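Local coordinates for protein 6-O-methylguanine DNA methyltransferase (Enterococcus faecalis, PDB 2B6C) that is of unproven function but is probably a DNA alkylation repair enzyme of the AlkD-like kind, built largely of helices, at residues 59-64 against 95-100; 89-94 against 111-116. All blocks are in the same frame, centred on the assembly; numbering follows the deposited sequence.

Contact 1: residues 59-64 against 95-100; sequences EIEAYY and KAYVPQ. With SO4 (sulfate ion), chain I.
Y64 sends its ring toward 95-100 with CG anti to the backbone N (chi1 -153°), whereas Y97 comes to meet it with CG anti to its carbonyl carbon (chi1 -74°). The two side chains lie alongside and point opposite ways. Their rings form an edge-to-face pair, planes 59° apart, with the edge of Y97 turned to the face of Y64; CD1 of Y97 sits over that face, offset toward the rim, 3.7 Å from CD2 of Y64. Each tyrosine then hydrogen-bonds to the far segment. The hydroxyl OH of Y97 donates to OE1 of E61 over 2.7 Å, on the anti lone pair of the carboxylate, and OH of Y64 gives a 2.6 Å bond to the backbone O of Q100, which lies at the edge of the Y64 ring, in its plane. A water also bridges the segments: it donates to OE1 of E61 (2.9 Å) and accepts from NE2 of Q100 (3.0 Å). The same NE2 donates to the backbone O of A96, approaching from above that carbonyl's plane. W110 of helix 104-120 also hydrogen-bonds to the Y64 hydroxyl, and its ring meets that of Y97 with the planes nearly parallel. OE1 of E61 thus takes a phenol and a water at once, which probably favours the charged carboxylate, and the two bonded hydroxyls tie the loop to helix 53-65.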
ATOM      1  N   GLU B  59      11.185  17.271   0.271  1.00 15.90           N
ATOM      2  CA  GLU B  59      10.612  17.246   1.616  1.00 15.36           C
ATOM      3  C   GLU B  59      11.382  16.252   2.483  1.00 15.20           C
ATOM      4  O   GLU B  59      11.688  16.519   3.638  1.00 14.65           O
ATOM      5  CB  GLU B  59       9.123  16.882   1.559  1.00 15.67           C
ATOM      6  CG  GLU B  59       8.249  17.958   0.931  1.00 19.34           C
ATOM      7  CD  GLU B  59       7.729  18.979   1.955  1.00 25.01           C
ATOM      8  OE1 GLU B  59       7.876  18.763   3.175  1.00 24.74           O
ATOM      9  OE2 GLU B  59       7.139  19.990   1.534  1.00 27.81           O
ATOM     10  N   ILE B  60      11.720  15.099   1.915  1.00 15.22           N
ATOM     11  CA  ILE B  60      12.505  14.122   2.661  1.00 15.26           C
ATOM     12  C   ILE B  60      13.824  14.777   3.072  1.00 15.58           C
ATOM     13  O   ILE B  60      14.237  14.697   4.224  1.00 15.77           O
ATOM     14  CB  ILE B  60      12.749  12.827   1.859  1.00 14.69           C
ATOM     15  CG1 ILE B  60      11.441  12.041   1.753  1.00 14.05           C
ATOM     16  CG2 ILE B  60      13.846  11.968   2.516  1.00 12.44           C
ATOM     17  CD1 ILE B  60      11.478  10.883   0.793  1.00 10.75           C
ATOM     18  N   GLU B  61      14.476  15.430   2.112  1.00 15.28           N
ATOM     19  CA  GLU B  61      15.713  16.111   2.384  1.00 14.94           C
ATOM     20  C   GLU B  61      15.545  17.228   3.442  1.00 14.85           C
ATOM     21  O   GLU B  61      16.336  17.293   4.373  1.00 14.72           O
ATOM     22  CB  GLU B  61      16.349  16.611   1.070  1.00 14.74           C
ATOM     23  CG  GLU B  61      17.523  17.583   1.250  1.00 16.82           C
ATOM     24  CD  GLU B  61      18.809  16.932   1.824  1.00 23.26           C
ATOM     25  OE1 GLU B  61      18.944  15.673   1.889  1.00 23.46           O
ATOM     26  OE2 GLU B  61      19.722  17.700   2.197  1.00 25.30           O
ATOM     27  N   ALA B  62      14.555  18.106   3.287  1.00 14.38           N
ATOM     28  CA  ALA B  62      14.316  19.150   4.313  1.00 15.60           C
ATOM     29  C   ALA B  62      14.063  18.616   5.734  1.00 16.61           C
ATOM     30  O   ALA B  62      14.667  19.121   6.679  1.00 17.65           O
ATOM     31  CB  ALA B  62      13.216  20.130   3.884  1.00 15.70           C
ATOM     32  N   TYR B  63      13.234  17.576   5.898  1.00 16.88           N
ATOM     33  CA  TYR B  63      13.040  16.973   7.235  1.00 16.16           C
ATOM     34  C   TYR B  63      14.328  16.337   7.784  1.00 16.10           C
ATOM     35  O   TYR B  63      14.609  16.411   8.984  1.00 15.44           O
ATOM     36  CB  TYR B  63      11.892  15.957   7.238  1.00 16.12           C
ATOM     37  CG  TYR B  63      10.521  16.616   7.268  1.00 17.03           C
ATOM     38  CD1 TYR B  63      10.006  17.138   8.451  1.00 17.01           C
ATOM     39  CD2 TYR B  63       9.751  16.715   6.116  1.00 14.48           C
ATOM     40  CE1 TYR B  63       8.773  17.774   8.476  1.00 18.39           C
ATOM     41  CE2 TYR B  63       8.535  17.334   6.119  1.00 16.36           C
ATOM     42  CZ  TYR B  63       8.036  17.867   7.306  1.00 17.77           C
ATOM     43  OH  TYR B  63       6.806  18.481   7.320  1.00 17.41           O
ATOM     44  N   TYR B  64      15.122  15.715   6.910  1.00 16.09           N
ATOM     45  CA  TYR B  64      16.335  15.041   7.365  1.00 14.85           C
ATOM     46  C   TYR B  64      17.333  16.058   7.887  1.00 15.81           C
ATOM     47  O   TYR B  64      18.059  15.801   8.833  1.00 15.44           O
ATOM     48  CB  TYR B  64      16.962  14.199   6.243  1.00 14.85           C
ATOM     49  CG  TYR B  64      17.761  13.027   6.786  1.00 13.62           C
ATOM     50  CD1 TYR B  64      17.117  11.847   7.154  1.00 12.09           C
ATOM     51  CD2 TYR B  64      19.143  13.120   6.985  1.00 13.37           C
ATOM     52  CE1 TYR B  64      17.829  10.784   7.667  1.00 13.91           C
ATOM     53  CE2 TYR B  64      19.894  12.034   7.519  1.00 12.38           C
ATOM     54  CZ  TYR B  64      19.225  10.876   7.839  1.00 13.79           C
ATOM     55  OH  TYR B  64      19.905   9.787   8.372  1.00 15.77           O
ATOM     56  N   LYS B  95      20.863   5.805  -0.636  1.00 17.70           N
ATOM     57  CA  LYS B  95      22.006   5.264   0.105  1.00 18.27           C
ATOM     58  C   LYS B  95      22.874   6.389   0.691  1.00 17.58           C
ATOM     59  O   LYS B  95      23.476   6.208   1.748  1.00 17.80           O
ATOM     60  CB  LYS B  95      22.845   4.265  -0.743  1.00 18.69           C
ATOM     61  CG  LYS B  95      24.261   4.018  -0.146  1.00 19.84           C
ATOM     62  CD  LYS B  95      24.980   2.787  -0.659  1.00 19.96           C
ATOM     63  CE  LYS B  95      26.402   2.708  -0.057  1.00 21.14           C
ATOM     64  NZ  LYS B  95      27.222   3.893  -0.482  1.00 18.82           N
ATOM     65  N   ALA B  96      22.899   7.554   0.028  1.00 17.48           N
ATOM     66  CA  ALA B  96      23.612   8.716   0.536  1.00 17.94           C
ATOM     67  C   ALA B  96      23.198   9.121   1.961  1.00 17.63           C
ATOM     68  O   ALA B  96      23.986   9.746   2.672  1.00 18.16           O
ATOM     69  CB  ALA B  96      23.521   9.941  -0.446  1.00 17.65           C
ATOM     70  N   TYR B  97      21.980   8.785   2.375  1.00 17.18           N
ATOM     71  CA  TYR B  97      21.488   9.147   3.708  1.00 16.20           C
ATOM     72  C   TYR B  97      21.953   8.210   4.824  1.00 16.79           C
ATOM     73  O   TYR B  97      21.998   8.617   5.983  1.00 17.06           O
ATOM     74  CB  TYR B  97      19.964   9.173   3.760  1.00 17.25           C
ATOM     75  CG  TYR B  97      19.297  10.340   3.083  1.00 17.52           C
ATOM     76  CD1 TYR B  97      19.310  11.603   3.659  1.00 16.99           C
ATOM     77  CD2 TYR B  97      18.612  10.164   1.873  1.00 19.91           C
ATOM     78  CE1 TYR B  97      18.670  12.690   3.034  1.00 18.87           C
ATOM     79  CE2 TYR B  97      17.973  11.236   1.231  1.00 18.45           C
ATOM     80  CZ  TYR B  97      18.006  12.497   1.818  1.00 19.86           C
ATOM     81  OH  TYR B  97      17.361  13.568   1.191  1.00 20.49           O
ATOM     82  N   VAL B  98      22.298   6.973   4.498  1.00 16.27           N
ATOM     83  CA  VAL B  98      22.583   5.976   5.528  1.00 16.59           C
ATOM     84  C   VAL B  98      23.721   6.395   6.517  1.00 17.52           C
ATOM     85  O   VAL B  98      23.515   6.367   7.720  1.00 17.22           O
ATOM     86  CB  VAL B  98      22.773   4.553   4.911  1.00 17.59           C
ATOM     87  CG1 VAL B  98      23.289   3.568   5.976  1.00 17.66           C
ATOM     88  CG2 VAL B  98      21.454   4.062   4.289  1.00 16.16           C
ATOM     89  N   PRO B  99      24.883   6.859   5.994  1.00 17.95           N
ATOM     90  CA  PRO B  99      25.937   7.392   6.845  1.00 17.53           C
ATOM     91  C   PRO B  99      25.672   8.800   7.453  1.00 17.49           C
ATOM     92  O   PRO B  99      26.392   9.189   8.398  1.00 16.09           O
ATOM     93  CB  PRO B  99      27.168   7.484   5.906  1.00 18.56           C
ATOM     94  CG  PRO B  99      26.742   7.122   4.573  1.00 17.39           C
ATOM     95  CD  PRO B  99      25.257   6.872   4.562  1.00 17.01           C
ATOM     96  N   GLN B 100      24.684   9.546   6.938  1.00 16.90           N
ATOM     97  CA  GLN B 100      24.351  10.863   7.505  1.00 16.77           C
ATOM     98  C   GLN B 100      23.522  10.788   8.790  1.00 15.89           C
ATOM     99  O   GLN B 100      22.484  10.090   8.834  1.00 16.19           O
ATOM    100  CB  GLN B 100      23.612  11.764   6.517  1.00 17.41           C
ATOM    101  CG  GLN B 100      24.250  11.995   5.167  1.00 18.05           C
ATOM    102  CD  GLN B 100      23.328  12.884   4.307  1.00 19.83           C
ATOM    103  OE1 GLN B 100      22.832  13.915   4.771  1.00 24.97           O
ATOM    104  NE2 GLN B 100      23.086  12.479   3.075  1.00 23.11           N
TER
HETATM  105  S   SO4 I 402      30.881   3.702   1.502  1.00 33.50           S
HETATM  106  O1  SO4 I 402      30.949   5.133   1.207  1.00 32.18           O
HETATM  107  O2  SO4 I 402      32.043   2.986   0.931  1.00 32.06           O
HETATM  108  O3  SO4 I 402      29.695   3.146   0.825  1.00 33.73           O
HETATM  109  O4  SO4 I 402      30.813   3.513   2.966  1.00 29.94           O
HETATM  110  O   HOH W   1      21.506  14.392   1.342  1.00 25.31           O

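Contact 2: residues 89-94 against 111-116; sequences EEVVAF and RKFFGS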
ATOM      1  N   GLU B  89      16.866   3.697  -9.573  1.00 18.42           N
ATOM      2  CA  GLU B  89      17.816   4.814  -9.539  0.60 18.45           C
ATOM      3  C   GLU B  89      17.588   5.739  -8.340  1.00 18.47           C
ATOM      4  O   GLU B  89      18.565   6.242  -7.739  1.00 18.36           O
ATOM      5  CB  GLU B  89      17.821   5.575 -10.879  0.60 18.42           C
ATOM      6  CG  GLU B  89      16.642   5.226 -11.840  0.60 20.58           C
ATOM      7  CD  GLU B  89      16.705   3.818 -12.447  0.60 20.57           C
ATOM      8  OE1 GLU B  89      15.645   3.155 -12.534  0.60 16.54           O
ATOM      9  OE2 GLU B  89      17.817   3.372 -12.845  0.60 23.55           O
ATOM     10  N   GLU B  90      16.318   5.960  -7.988  1.00 18.33           N
ATOM     11  CA  GLU B  90      15.952   6.746  -6.815  1.00 17.96           C
ATOM     12  C   GLU B  90      16.311   6.036  -5.533  1.00 18.45           C
ATOM     13  O   GLU B  90      16.726   6.689  -4.564  1.00 18.82           O
ATOM     14  CB  GLU B  90      14.467   7.132  -6.840  1.00 17.60           C
ATOM     15  CG  GLU B  90      14.129   8.087  -7.981  1.00 16.98           C
ATOM     16  CD  GLU B  90      12.642   8.216  -8.275  1.00 18.80           C
ATOM     17  OE1 GLU B  90      11.856   7.290  -8.019  1.00 19.25           O
ATOM     18  OE2 GLU B  90      12.232   9.257  -8.814  1.00 24.16           O
ATOM     19  N   VAL B  91      16.153   4.708  -5.500  1.00 18.40           N
ATOM     20  CA  VAL B  91      16.504   3.956  -4.296  1.00 18.99           C
ATOM     21  C   VAL B  91      18.019   3.995  -4.082  1.00 19.00           C
ATOM     22  O   VAL B  91      18.484   4.167  -2.951  1.00 17.48           O
ATOM     23  CB  VAL B  91      15.950   2.478  -4.298  1.00 19.41           C
ATOM     24  CG1 VAL B  91      16.546   1.654  -3.157  1.00 20.65           C
ATOM     25  CG2 VAL B  91      14.454   2.509  -4.112  1.00 20.82           C
ATOM     26  N   VAL B  92      18.780   3.870  -5.176  1.00 18.67           N
ATOM     27  CA  VAL B  92      20.245   3.949  -5.086  1.00 18.69           C
ATOM     28  C   VAL B  92      20.664   5.303  -4.502  1.00 18.57           C
ATOM     29  O   VAL B  92      21.619   5.360  -3.757  1.00 18.90           O
ATOM     30  CB  VAL B  92      20.918   3.685  -6.462  1.00 19.04           C
ATOM     31  CG1 VAL B  92      22.440   3.892  -6.416  1.00 20.65           C
ATOM     32  CG2 VAL B  92      20.610   2.267  -6.938  1.00 18.73           C
ATOM     33  N   ALA B  93      19.935   6.384  -4.818  1.00 18.28           N
ATOM     34  CA  ALA B  93      20.307   7.735  -4.350  1.00 18.23           C
ATOM     35  C   ALA B  93      20.029   7.880  -2.852  1.00 18.04           C
ATOM     36  O   ALA B  93      20.741   8.615  -2.145  1.00 18.90           O
ATOM     37  CB  ALA B  93      19.593   8.850  -5.172  1.00 17.06           C
ATOM     38  N   PHE B  94      19.046   7.138  -2.340  1.00 17.78           N
ATOM     39  CA  PHE B  94      18.804   7.158  -0.881  1.00 18.10           C
ATOM     40  C   PHE B  94      19.973   6.593  -0.034  1.00 17.51           C
ATOM     41  O   PHE B  94      20.051   6.868   1.152  1.00 16.57           O
ATOM     42  CB  PHE B  94      17.533   6.410  -0.490  1.00 17.31           C
ATOM     43  CG  PHE B  94      16.252   7.188  -0.684  1.00 18.73           C
ATOM     44  CD1 PHE B  94      15.903   8.228   0.180  1.00 20.08           C
ATOM     45  CD2 PHE B  94      15.358   6.834  -1.703  1.00 19.16           C
ATOM     46  CE1 PHE B  94      14.685   8.903   0.028  1.00 21.32           C
ATOM     47  CE2 PHE B  94      14.147   7.513  -1.873  1.00 18.38           C
ATOM     48  CZ  PHE B  94      13.815   8.548  -0.995  1.00 17.31           C
ATOM     49  N   ARG B 111      17.384   0.688   6.903  1.00 14.75           N
ATOM     50  CA  ARG B 111      17.485  -0.706   6.515  1.00 14.93           C
ATOM     51  C   ARG B 111      16.091  -1.270   6.190  1.00 15.39           C
ATOM     52  O   ARG B 111      15.915  -1.990   5.180  1.00 16.29           O
ATOM     53  CB  ARG B 111      18.183  -1.548   7.599  1.00 15.16           C
ATOM     54  CG  ARG B 111      18.169  -3.083   7.276  1.00 15.67           C
ATOM     55  CD  ARG B 111      16.965  -3.763   7.948  1.00 17.50           C
ATOM     56  NE  ARG B 111      17.139  -3.723   9.400  1.00 18.19           N
ATOM     57  CZ  ARG B 111      16.171  -3.945  10.277  1.00 21.01           C
ATOM     58  NH1 ARG B 111      14.955  -4.233   9.846  1.00 20.68           N
ATOM     59  NH2 ARG B 111      16.427  -3.896  11.581  1.00 21.69           N
ATOM     60  N   LYS B 112      15.127  -0.928   7.039  1.00 16.38           N
ATOM     61  CA  LYS B 112      13.715  -1.252   6.811  1.00 18.10           C
ATOM     62  C   LYS B 112      13.189  -0.708   5.501  1.00 17.13           C
ATOM     63  O   LYS B 112      12.489  -1.409   4.811  1.00 18.28           O
ATOM     64  CB  LYS B 112      12.825  -0.787   7.968  1.00 17.75           C
ATOM     65  CG  LYS B 112      12.969  -1.661   9.158  1.00 23.18           C
ATOM     66  CD  LYS B 112      12.287  -1.079  10.420  1.00 28.19           C
ATOM     67  CE  LYS B 112      13.065  -1.448  11.692  1.00 30.34           C
ATOM     68  NZ  LYS B 112      12.215  -1.423  12.931  1.00 32.64           N
ATOM     69  N   PHE B 113      13.536   0.535   5.160  1.00 17.17           N
ATOM     70  CA  PHE B 113      13.215   1.067   3.842  1.00 16.73           C
ATOM     71  C   PHE B 113      13.799   0.231   2.688  1.00 16.89           C
ATOM     72  O   PHE B 113      13.057  -0.138   1.753  1.00 16.58           O
ATOM     73  CB  PHE B 113      13.626   2.537   3.721  1.00 16.75           C
ATOM     74  CG  PHE B 113      13.516   3.067   2.333  1.00 15.93           C
ATOM     75  CD1 PHE B 113      12.257   3.369   1.782  1.00 16.44           C
ATOM     76  CD2 PHE B 113      14.659   3.254   1.563  1.00 15.62           C
ATOM     77  CE1 PHE B 113      12.150   3.878   0.487  1.00 15.78           C
ATOM     78  CE2 PHE B 113      14.578   3.739   0.281  1.00 15.78           C
ATOM     79  CZ  PHE B 113      13.308   4.073  -0.265  1.00 17.80           C
ATOM     80  N   PHE B 114      15.104  -0.056   2.734  1.00 16.84           N
ATOM     81  CA  PHE B 114      15.749  -0.870   1.676  1.00 17.18           C
ATOM     82  C   PHE B 114      15.203  -2.301   1.627  1.00 17.03           C
ATOM     83  O   PHE B 114      15.054  -2.878   0.547  1.00 17.73           O
ATOM     84  CB  PHE B 114      17.297  -0.818   1.764  1.00 16.35           C
ATOM     85  CG  PHE B 114      17.855   0.563   1.451  1.00 17.16           C
ATOM     86  CD1 PHE B 114      17.957   1.007   0.125  1.00 13.24           C
ATOM     87  CD2 PHE B 114      18.240   1.422   2.469  1.00 15.07           C
ATOM     88  CE1 PHE B 114      18.438   2.291  -0.174  1.00 13.92           C
ATOM     89  CE2 PHE B 114      18.714   2.705   2.192  1.00 17.59           C
ATOM     90  CZ  PHE B 114      18.807   3.146   0.859  1.00 13.72           C
ATOM     91  N   GLY B 115      14.872  -2.855   2.792  1.00 17.48           N
ATOM     92  CA  GLY B 115      14.334  -4.214   2.856  1.00 16.55           C
ATOM     93  C   GLY B 115      12.935  -4.261   2.280  1.00 16.42           C
ATOM     94  O   GLY B 115      12.573  -5.231   1.612  1.00 15.32           O
ATOM     95  N   SER B 116      12.133  -3.228   2.556  1.00 16.64           N
ATOM     96  CA  SER B 116      10.777  -3.165   1.993  1.00 17.73           C
ATOM     97  C   SER B 116      10.788  -3.034   0.483  1.00 16.58           C
ATOM     98  O   SER B 116       9.943  -3.643  -0.176  1.00 16.62           O
ATOM     99  CB  SER B 116       9.943  -2.015   2.554  1.00 17.24           C
ATOM    100  OG  SER B 116      10.004  -2.141   3.947  1.00 25.70           O
TER
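V91 opens the contact by meeting F114: its CG1, anti to the backbone N, lies 3.6 Å from CE1 of the ring. The backbone O of V91 reaches the same ring at its edge, in plane, 3.4 Å from CE1. The other branch, CG2, makes a looser contact with CZ of F113. One turn on, F94 meets both phenylalanines. Its CB is 3.8 Å from CZ of F114, and its carbonyl carbon also lies at the F114 edge. The F94 and F113 side chains cross at about a right angle, and their rings make an edge-to-face pair in which the edge of F113 is turned to the face of F94, planes 64° apart; CZ of F113 is 3.7 Å from CD2 of F94. Over the centre of one F114 face lies CD2 of its neighbour F113. No hydrogen bond crosses this buried interface, whose side-chain contacts are all apolar. The segments 89-94 and 111-116 run nearly antiparallel (161°), their axes 11.2 Å apart at closest approach, a wide spacing filled by the rings. Helix 125-132 borders V91 and F114 through I128, while helix 69-81 sets A79 against F94 and F113.

The two contacts interleave along the chain: 59-64, then 89-94, 95-100 and 111-116. Segment 95-100 follows directly on 89-94, so one continuous run from helix 88-94 into the loop before helix 104-120 faces helix 53-65 in contact 1 and helix 104-120 in contact 2. Their centres are about 11 Å apart, and they touch: CD1 of I60 packs 3.8 Å from CZ of F94, and CG2 of V98 lies 3.7 Å from CE2 of F114. Contact 1 is partly polar and less deeply set, contact 2 apolar and buried nearer the chain centre. Together they join helix 53-65, helix 88-94 with the loop after it, and helix 104-120 in a largely helical fold without strands, consistent with the stacked-helix architecture of AlkD-like proteins.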